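Local structure of 6-phospho-beta-d glycosidase (5FOO) at residues A[64-72]-A[450-458]; A[112-120]-A[159-169]. The protein probably hydrolyses 6-phospho-beta-glucosides, as a 6-phospho-beta-glucosidase of glycoside hydrolase family 1. The protein carries 1 engineered substitution. All coordinates share one frame; numbering follows the deposited sequence.

Contact 1: A[64-72]-A[450-458]; sequences LLASLGHNS and AYWFKKVAT
L68 lays its CD2 methyl against the Y451 ring, 3.8 Å from CE1, and against A450, 4.1 Å from CB. It is the first residue to leave the path of helix 54-67, which ends in a Schellman motif. There H70 N bonds back to L65 O and G69 N to A66 O. G69 is the C-prime residue, with a positive phi of 84°. This turn packs on helix 448-459, which follows the last barrel strand, 410-416, in the chain. The closest pair of CA atoms is G69 and K454, 4.7 Å apart. Beside it, L68 O meets K454 CA at 3.3 Å in a CA-H...O contact. A457 CB sits 3.3 Å from G69 O. The extended K454 side chain runs alongside the turn and brings its CE near S67 O. Further in, F453 swings its CG anti to the backbone N (chi1 -174°) and presents a ring edge to the face of H70. The two rings form an offset edge-to-face pair with planes at 86° and centroids 5.5 Å apart. L434 packs on both side chains. One water ties the buried side together. It donates to L68 O and A450 O, each 2.8 Å from its oxygen, and also hydrogen-bonds to H70 NE2.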
# COMPACT_ATOMS: atom_id res chain seq x y z
N LEU A 64 -11.41 -20.38 -0.69
CA LEU A 64 -10.36 -20.84 0.23
C LEU A 64 -10.11 -19.92 1.37
O LEU A 64 -9.98 -20.36 2.51
CB LEU A 64 -9.07 -21.03 -0.53
CG LEU A 64 -7.88 -21.61 0.29
CD1 LEU A 64 -8.06 -23.08 0.71
CD2 LEU A 64 -6.65 -21.42 -0.57
N LEU A 65 -10.00 -18.62 1.08
CA LEU A 65 -9.77 -17.64 2.16
C LEU A 65 -10.96 -17.60 3.16
O LEU A 65 -10.74 -17.47 4.36
CB LEU A 65 -9.53 -16.25 1.54
CG LEU A 65 -8.24 -16.17 0.70
CD1 LEU A 65 -7.91 -14.77 0.30
CD2 LEU A 65 -7.02 -16.74 1.44
N ALA A 66 -12.19 -17.75 2.67
CA ALA A 66 -13.33 -17.87 3.57
C ALA A 66 -13.17 -19.07 4.45
O ALA A 66 -13.38 -18.96 5.64
CB ALA A 66 -14.66 -17.96 2.85
N SER A 67 -12.80 -20.22 3.87
CA SER A 67 -12.59 -21.43 4.70
C SER A 67 -11.43 -21.25 5.70
O SER A 67 -11.41 -21.90 6.71
CB SER A 67 -12.36 -22.66 3.82
OG SER A 67 -11.07 -22.59 3.17
N LEU A 68 -10.49 -20.33 5.43
CA LEU A 68 -9.41 -20.00 6.35
C LEU A 68 -9.69 -18.81 7.28
O LEU A 68 -8.75 -18.20 7.82
CB LEU A 68 -8.12 -19.79 5.57
CG LEU A 68 -7.63 -21.00 4.76
CD1 LEU A 68 -6.65 -20.59 3.69
CD2 LEU A 68 -6.98 -22.07 5.65
N GLY A 69 -10.98 -18.49 7.46
CA GLY A 69 -11.46 -17.55 8.48
C GLY A 69 -11.42 -16.07 8.12
O GLY A 69 -11.67 -15.22 8.97
N HIS A 70 -11.05 -15.73 6.89
CA HIS A 70 -10.93 -14.31 6.50
C HIS A 70 -12.34 -13.71 6.43
O HIS A 70 -13.22 -14.32 5.84
CB HIS A 70 -10.20 -14.18 5.17
CG HIS A 70 -8.76 -14.62 5.23
ND1 HIS A 70 -7.81 -14.18 4.33
CD2 HIS A 70 -8.09 -15.40 6.12
CE1 HIS A 70 -6.64 -14.71 4.63
NE2 HIS A 70 -6.78 -15.47 5.71
N ASN A 71 -12.56 -12.55 7.02
CA ASN A 71 -13.84 -11.81 6.83
C ASN A 71 -13.79 -10.58 5.93
O ASN A 71 -14.82 -9.92 5.70
CB ASN A 71 -14.42 -11.44 8.19
CG ASN A 71 -13.54 -10.45 8.92
OD1 ASN A 71 -12.84 -9.62 8.30
ND2 ASN A 71 -13.61 -10.46 10.25
N SER A 72 -12.60 -10.31 5.37
CA SER A 72 -12.35 -9.15 4.58
C SER A 72 -11.14 -9.45 3.63
O SER A 72 -10.40 -10.40 3.88
CB SER A 72 -12.08 -7.96 5.46
OG SER A 72 -11.10 -8.26 6.43
N ALA A 450 -1.44 -20.18 7.61
CA ALA A 450 -2.85 -20.04 7.24
C ALA A 450 -3.79 -20.62 8.29
O ALA A 450 -4.86 -20.03 8.54
CB ALA A 450 -3.12 -20.69 5.89
N TYR A 451 -3.44 -21.80 8.85
CA TYR A 451 -4.23 -22.46 9.90
C TYR A 451 -4.08 -21.73 11.22
O TYR A 451 -5.03 -21.64 11.99
CB TYR A 451 -3.94 -23.97 10.02
CG TYR A 451 -4.31 -24.66 8.74
CD1 TYR A 451 -5.66 -24.80 8.35
CD2 TYR A 451 -3.33 -25.13 7.89
CE1 TYR A 451 -6.00 -25.40 7.15
CE2 TYR A 451 -3.65 -25.69 6.68
CZ TYR A 451 -4.97 -25.82 6.32
OH TYR A 451 -5.23 -26.39 5.14
N TRP A 452 -2.92 -21.15 11.47
CA TRP A 452 -2.78 -20.36 12.68
C TRP A 452 -3.66 -19.10 12.61
O TRP A 452 -4.34 -18.74 13.61
CB TRP A 452 -1.35 -20.01 12.98
CG TRP A 452 -1.18 -19.01 14.09
CD1 TRP A 452 -1.05 -19.26 15.45
CD2 TRP A 452 -1.07 -17.61 13.92
NE1 TRP A 452 -0.93 -18.06 16.12
CE2 TRP A 452 -0.93 -17.04 15.20
CE3 TRP A 452 -1.12 -16.76 12.80
CZ2 TRP A 452 -0.82 -15.67 15.39
CZ3 TRP A 452 -1.01 -15.40 12.98
CH2 TRP A 452 -0.84 -14.86 14.27
N PHE A 453 -3.65 -18.42 11.46
CA PHE A 453 -4.34 -17.15 11.36
C PHE A 453 -5.85 -17.42 11.33
O PHE A 453 -6.60 -16.63 11.81
CB PHE A 453 -3.92 -16.39 10.09
CG PHE A 453 -4.48 -15.00 9.99
CD1 PHE A 453 -4.14 -14.06 10.92
CD2 PHE A 453 -5.30 -14.64 8.94
CE1 PHE A 453 -4.64 -12.76 10.84
CE2 PHE A 453 -5.75 -13.33 8.79
CZ PHE A 453 -5.47 -12.42 9.79
N LYS A 454 -6.25 -18.56 10.77
CA LYS A 454 -7.65 -19.01 10.79
C LYS A 454 -8.23 -19.04 12.19
O LYS A 454 -9.35 -18.56 12.42
CB LYS A 454 -7.81 -20.37 10.12
CG LYS A 454 -9.24 -20.93 10.11
CD LYS A 454 -9.29 -22.43 9.85
CE LYS A 454 -10.73 -22.93 9.96
NZ LYS A 454 -10.86 -24.22 9.25
N LYS A 455 -7.47 -19.62 13.11
CA LYS A 455 -7.80 -19.66 14.50
C LYS A 455 -7.96 -18.28 15.12
O LYS A 455 -8.93 -18.02 15.83
CB LYS A 455 -6.73 -20.45 15.27
CG LYS A 455 -7.19 -20.82 16.68
CD LYS A 455 -6.18 -21.69 17.38
CE LYS A 455 -6.66 -22.00 18.79
NZ LYS A 455 -5.86 -23.11 19.40
N VAL A 456 -6.96 -17.43 14.94
CA VAL A 456 -7.00 -16.07 15.39
C VAL A 456 -8.24 -15.28 14.87
O VAL A 456 -8.90 -14.62 15.63
CB VAL A 456 -5.73 -15.30 14.99
CG1 VAL A 456 -5.85 -13.85 15.35
CG2 VAL A 456 -4.48 -15.90 15.66
N ALA A 457 -8.52 -15.37 13.58
CA ALA A 457 -9.60 -14.64 12.98
C ALA A 457 -10.94 -15.18 13.49
O ALA A 457 -11.80 -14.42 13.75
CB ALA A 457 -9.57 -14.79 11.49
N THR A 458 -11.07 -16.50 13.58
CA THR A 458 -12.33 -17.16 13.94
C THR A 458 -12.61 -16.95 15.41
O THR A 458 -13.72 -16.66 15.75
CB THR A 458 -12.26 -18.67 13.63
OG1 THR A 458 -12.05 -18.80 12.22
CG2 THR A 458 -13.51 -19.40 14.00
O HOH W 1 -6.01 -17.73 7.38

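Contact 2: A[112-120]-A[159-169]; sequences RPVINLHHF and DWFVHNEPMVV. With JAZ (6-phosphocyclophellitol), chain G; EDO (1,2-ethanediol), chain H; EDO (1,2-ethanediol), chain I.
H119 and N164 both set CG anti to the backbone N (chi1 -164° and 177°), which lays the N164 amide over one face of the H119 imidazole. The two planes are 12° apart, and N164 CB lies 3.8 Å from the ring centroid in a CH-pi contact. Earlier in both segments, the neighbouring parallel strands 112-116 and 159-161 of the TIM barrel are joined by backbone hydrogen bonds such as I115 N to D159 O and F161 N to I115 O. Beyond the corner at V162, N164 N donates to H118 O at 2.9 Å. H118 ND1 and H163 ND1 share a 3.0 Å hydrogen bond between rings that meet rim to rim. F120 puts its CZ 3.5 Å from V168 CG1 and its CD1 against V169 CG2. At the far end, R112 NH1 forms a salt bridge to the syn lone pair of D159 OD2, 2.9 Å away. N164-E165-P166 fits the N-E-P motif of family 1, with E165 at the N-cap position of helix 166-174. In the bound 6-phosphocyclophellitol, O16 accepts from H119 NE2 at 3.0 Å. Its O17 donates to E165 OE1, which also accepts from N164 ND2. The H119 stack holds N164 beside the ligand, and bonds from N164, N224 and Y299 hold E165 there; for H119 and N164 this is consistent with placing substrate hydroxyls.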
# COMPACT_ATOMS: atom_id res chain seq x y z
N ARG A 112 -16.02 -9.07 3.27
CA ARG A 112 -16.08 -7.66 2.96
C ARG A 112 -15.00 -7.25 1.89
O ARG A 112 -13.82 -7.41 2.13
CB ARG A 112 -15.81 -6.87 4.23
CG ARG A 112 -15.87 -5.33 4.04
CD ARG A 112 -15.49 -4.63 5.34
NE ARG A 112 -16.54 -4.75 6.33
CZ ARG A 112 -17.71 -4.09 6.29
NH1 ARG A 112 -18.00 -3.19 5.35
NH2 ARG A 112 -18.62 -4.32 7.23
N PRO A 113 -15.43 -6.78 0.72
CA PRO A 113 -14.47 -6.36 -0.29
C PRO A 113 -13.94 -4.95 0.01
O PRO A 113 -14.73 -4.03 0.23
CB PRO A 113 -15.27 -6.37 -1.56
CG PRO A 113 -16.72 -6.05 -1.12
CD PRO A 113 -16.84 -6.66 0.23
N VAL A 114 -12.62 -4.79 0.02
CA VAL A 114 -11.98 -3.51 0.36
C VAL A 114 -11.16 -3.12 -0.85
O VAL A 114 -10.25 -3.85 -1.25
CB VAL A 114 -11.04 -3.71 1.58
CG1 VAL A 114 -10.30 -2.40 1.99
CG2 VAL A 114 -11.89 -4.28 2.73
N ILE A 115 -11.50 -2.00 -1.48
CA ILE A 115 -10.96 -1.74 -2.84
C ILE A 115 -10.09 -0.51 -2.90
O ILE A 115 -10.54 0.58 -2.53
CB ILE A 115 -12.08 -1.70 -3.84
CG1 ILE A 115 -12.84 -3.05 -3.82
CG2 ILE A 115 -11.58 -1.35 -5.19
CD1 ILE A 115 -12.08 -4.25 -4.34
N ASN A 116 -8.84 -0.72 -3.33
CA ASN A 116 -7.88 0.33 -3.59
C ASN A 116 -7.94 0.69 -5.04
O ASN A 116 -8.11 -0.20 -5.85
CB ASN A 116 -6.50 -0.17 -3.18
CG ASN A 116 -5.39 0.80 -3.52
OD1 ASN A 116 -5.53 2.05 -3.47
ND2 ASN A 116 -4.28 0.23 -3.88
N LEU A 117 -7.74 1.97 -5.39
CA LEU A 117 -7.73 2.39 -6.78
C LEU A 117 -6.41 2.54 -7.51
O LEU A 117 -6.42 2.68 -8.74
CB LEU A 117 -8.52 3.67 -6.95
CG LEU A 117 -9.92 3.57 -6.37
CD1 LEU A 117 -10.48 4.97 -6.19
CD2 LEU A 117 -10.77 2.69 -7.27
N HIS A 118 -5.30 2.48 -6.79
CA HIS A 118 -3.99 2.72 -7.42
C HIS A 118 -2.95 2.05 -6.58
O HIS A 118 -2.79 2.40 -5.42
CB HIS A 118 -3.74 4.21 -7.54
CG HIS A 118 -2.37 4.60 -7.97
ND1 HIS A 118 -1.66 5.63 -7.38
CD2 HIS A 118 -1.56 4.11 -8.94
CE1 HIS A 118 -0.46 5.72 -7.93
NE2 HIS A 118 -0.38 4.80 -8.87
N HIS A 119 -2.25 1.08 -7.17
CA HIS A 119 -1.14 0.43 -6.47
C HIS A 119 0.03 0.32 -7.48
O HIS A 119 0.24 -0.73 -8.13
CB HIS A 119 -1.60 -0.97 -5.95
CG HIS A 119 -0.71 -1.55 -4.92
ND1 HIS A 119 -1.18 -2.19 -3.79
CD2 HIS A 119 0.64 -1.55 -4.82
CE1 HIS A 119 -0.16 -2.58 -3.05
NE2 HIS A 119 0.96 -2.21 -3.65
N PHE A 120 0.74 1.45 -7.62
CA PHE A 120 1.93 1.61 -8.45
C PHE A 120 1.67 1.31 -9.92
O PHE A 120 2.60 0.84 -10.64
CB PHE A 120 3.06 0.65 -7.96
CG PHE A 120 3.33 0.65 -6.47
CD1 PHE A 120 2.94 1.68 -5.61
CD2 PHE A 120 4.03 -0.41 -5.92
CE1 PHE A 120 3.23 1.63 -4.23
CE2 PHE A 120 4.33 -0.48 -4.57
CZ PHE A 120 3.94 0.55 -3.71
N ASP A 159 -16.16 0.20 0.97
CA ASP A 159 -14.88 0.46 1.61
C ASP A 159 -13.83 0.70 0.54
O ASP A 159 -13.40 -0.24 -0.13
CB ASP A 159 -14.47 -0.73 2.45
CG ASP A 159 -15.34 -0.88 3.69
OD1 ASP A 159 -15.16 -0.16 4.70
OD2 ASP A 159 -16.18 -1.80 3.62
N TRP A 160 -13.44 1.95 0.40
CA TRP A 160 -12.68 2.39 -0.72
C TRP A 160 -11.37 3.09 -0.24
O TRP A 160 -11.37 3.78 0.76
CB TRP A 160 -13.51 3.40 -1.50
CG TRP A 160 -14.67 2.88 -2.21
CD1 TRP A 160 -15.98 2.92 -1.78
CD2 TRP A 160 -14.69 2.25 -3.48
NE1 TRP A 160 -16.81 2.34 -2.72
CE2 TRP A 160 -16.05 1.95 -3.79
CE3 TRP A 160 -13.70 1.88 -4.40
CZ2 TRP A 160 -16.42 1.31 -4.98
CZ3 TRP A 160 -14.10 1.27 -5.59
CH2 TRP A 160 -15.44 0.97 -5.84
N PHE A 161 -10.31 2.93 -1.03
CA PHE A 161 -9.04 3.56 -0.78
C PHE A 161 -8.46 4.13 -2.06
O PHE A 161 -8.54 3.51 -3.10
CB PHE A 161 -8.12 2.57 -0.06
CG PHE A 161 -8.54 2.29 1.35
CD1 PHE A 161 -8.16 3.14 2.38
CD2 PHE A 161 -9.37 1.23 1.63
CE1 PHE A 161 -8.62 2.95 3.68
CE2 PHE A 161 -9.82 1.01 2.95
CZ PHE A 161 -9.46 1.86 3.96
N VAL A 162 -7.91 5.34 -2.01
CA VAL A 162 -7.55 6.01 -3.24
C VAL A 162 -6.16 5.53 -3.76
O VAL A 162 -6.04 5.21 -4.93
CB VAL A 162 -7.58 7.56 -3.14
CG1 VAL A 162 -7.20 8.17 -4.51
CG2 VAL A 162 -8.97 8.09 -2.78
N HIS A 163 -5.15 5.49 -2.88
CA HIS A 163 -3.83 5.00 -3.24
C HIS A 163 -3.33 4.02 -2.18
O HIS A 163 -3.71 4.09 -1.00
CB HIS A 163 -2.80 6.13 -3.22
CG HIS A 163 -3.13 7.34 -4.04
ND1 HIS A 163 -3.13 7.34 -5.40
CD2 HIS A 163 -3.37 8.61 -3.67
CE1 HIS A 163 -3.39 8.54 -5.86
NE2 HIS A 163 -3.56 9.33 -4.83
N ASN A 164 -2.43 3.15 -2.61
CA ASN A 164 -1.49 2.52 -1.72
C ASN A 164 -0.17 3.27 -1.75
O ASN A 164 0.46 3.39 -2.81
CB ASN A 164 -1.24 1.09 -2.17
CG ASN A 164 -0.21 0.40 -1.31
OD1 ASN A 164 -0.52 -0.12 -0.24
ND2 ASN A 164 1.03 0.41 -1.77
N GLU A 165 0.23 3.77 -0.61
CA GLU A 165 1.55 4.37 -0.38
C GLU A 165 2.03 5.30 -1.48
O GLU A 165 3.00 5.01 -2.23
CB GLU A 165 2.61 3.31 -0.09
CG GLU A 165 2.33 2.43 1.09
CD GLU A 165 3.24 1.14 1.09
OE1 GLU A 165 3.30 0.26 0.12
OE2 GLU A 165 3.89 1.01 2.13
N PRO A 166 1.34 6.43 -1.60
CA PRO A 166 1.72 7.36 -2.58
C PRO A 166 3.15 7.87 -2.45
O PRO A 166 3.77 8.13 -3.51
CB PRO A 166 0.67 8.44 -2.47
CG PRO A 166 0.24 8.40 -1.08
CD PRO A 166 0.20 6.92 -0.82
N MET A 167 3.72 7.93 -1.25
CA MET A 167 5.15 8.36 -1.15
C MET A 167 6.11 7.33 -1.75
O MET A 167 7.20 7.66 -2.14
CB MET A 167 5.57 8.66 0.31
CG MET A 167 7.02 9.24 0.45
SD MET A 167 7.20 10.72 -0.56
CE MET A 167 6.59 11.92 0.57
N VAL A 168 5.73 6.05 -1.77
CA VAL A 168 6.48 5.00 -2.45
C VAL A 168 6.48 5.23 -3.99
O VAL A 168 7.47 4.97 -4.64
CB VAL A 168 6.00 3.57 -2.09
CG1 VAL A 168 6.73 2.53 -2.90
CG2 VAL A 168 6.20 3.31 -0.58
N VAL A 169 5.39 5.70 -4.56
CA VAL A 169 5.37 6.08 -5.97
C VAL A 169 6.32 7.29 -6.24
O VAL A 169 7.04 7.30 -7.26
CB VAL A 169 3.95 6.47 -6.40
CG1 VAL A 169 3.93 7.08 -7.79
CG2 VAL A 169 3.07 5.23 -6.41
C2 JAZ G . 4.71 -5.27 -1.59
C3 JAZ G . 3.36 -4.53 -1.55
C4 JAZ G . 3.49 -3.21 -0.80
C5 JAZ G . 3.99 -3.39 0.62
C6 JAZ G . 5.26 -4.22 0.64
C7 JAZ G . 5.11 -5.53 -0.14
C8 JAZ G . 6.34 -6.43 -0.00
O9 JAZ G . 7.44 -5.73 -0.57
P10 JAZ G . 8.62 -6.57 -1.24
O11 JAZ G . 9.54 -5.52 -1.76
O12 JAZ G . 8.09 -7.59 -2.16
O13 JAZ G . 9.23 -7.34 -0.16
O14 JAZ G . 6.36 -3.43 0.17
O15 JAZ G . 4.58 -6.54 -2.24
O16 JAZ G . 3.00 -4.26 -2.89
O17 JAZ G . 2.25 -2.52 -0.80
C1 EDO H . -18.19 -0.11 5.90
O1 EDO H . -16.94 0.24 6.49
C2 EDO H . -19.09 1.07 5.78
O2 EDO H . -18.25 2.19 5.96
C1 EDO I . -15.56 -7.63 8.43
O1 EDO I . -16.69 -7.13 7.73
C2 EDO I . -15.94 -7.97 9.87
O2 EDO I . -16.58 -6.82 10.42
O HOH W 2 -17.04 -3.02 1.32
O HOH W 3 0.12 3.50 -5.49

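The centres of the two contacts lie 23 Å apart in one TIM barrel. Contact 1 is peripheral, about 22 Å from the chain centre, while contact 2 is about 6 Å from it. Along the chain the order is 64-72, 112-120, 159-169, 450-458, so both segments of contact 2 fall between those of contact 1. Contact 1 joins helix 54-67 to the late helix 448-459, and its first segment leads into strand 72-76. That strand pairs with 112-116 of contact 2, and N71 O lies 2.8 Å from R112 N, a probable hydrogen bond. Contact 1 thus packs an early part of the chain against a late one, and one end of contact 2 supplies H119, N164 and E165 to the ligand pocket.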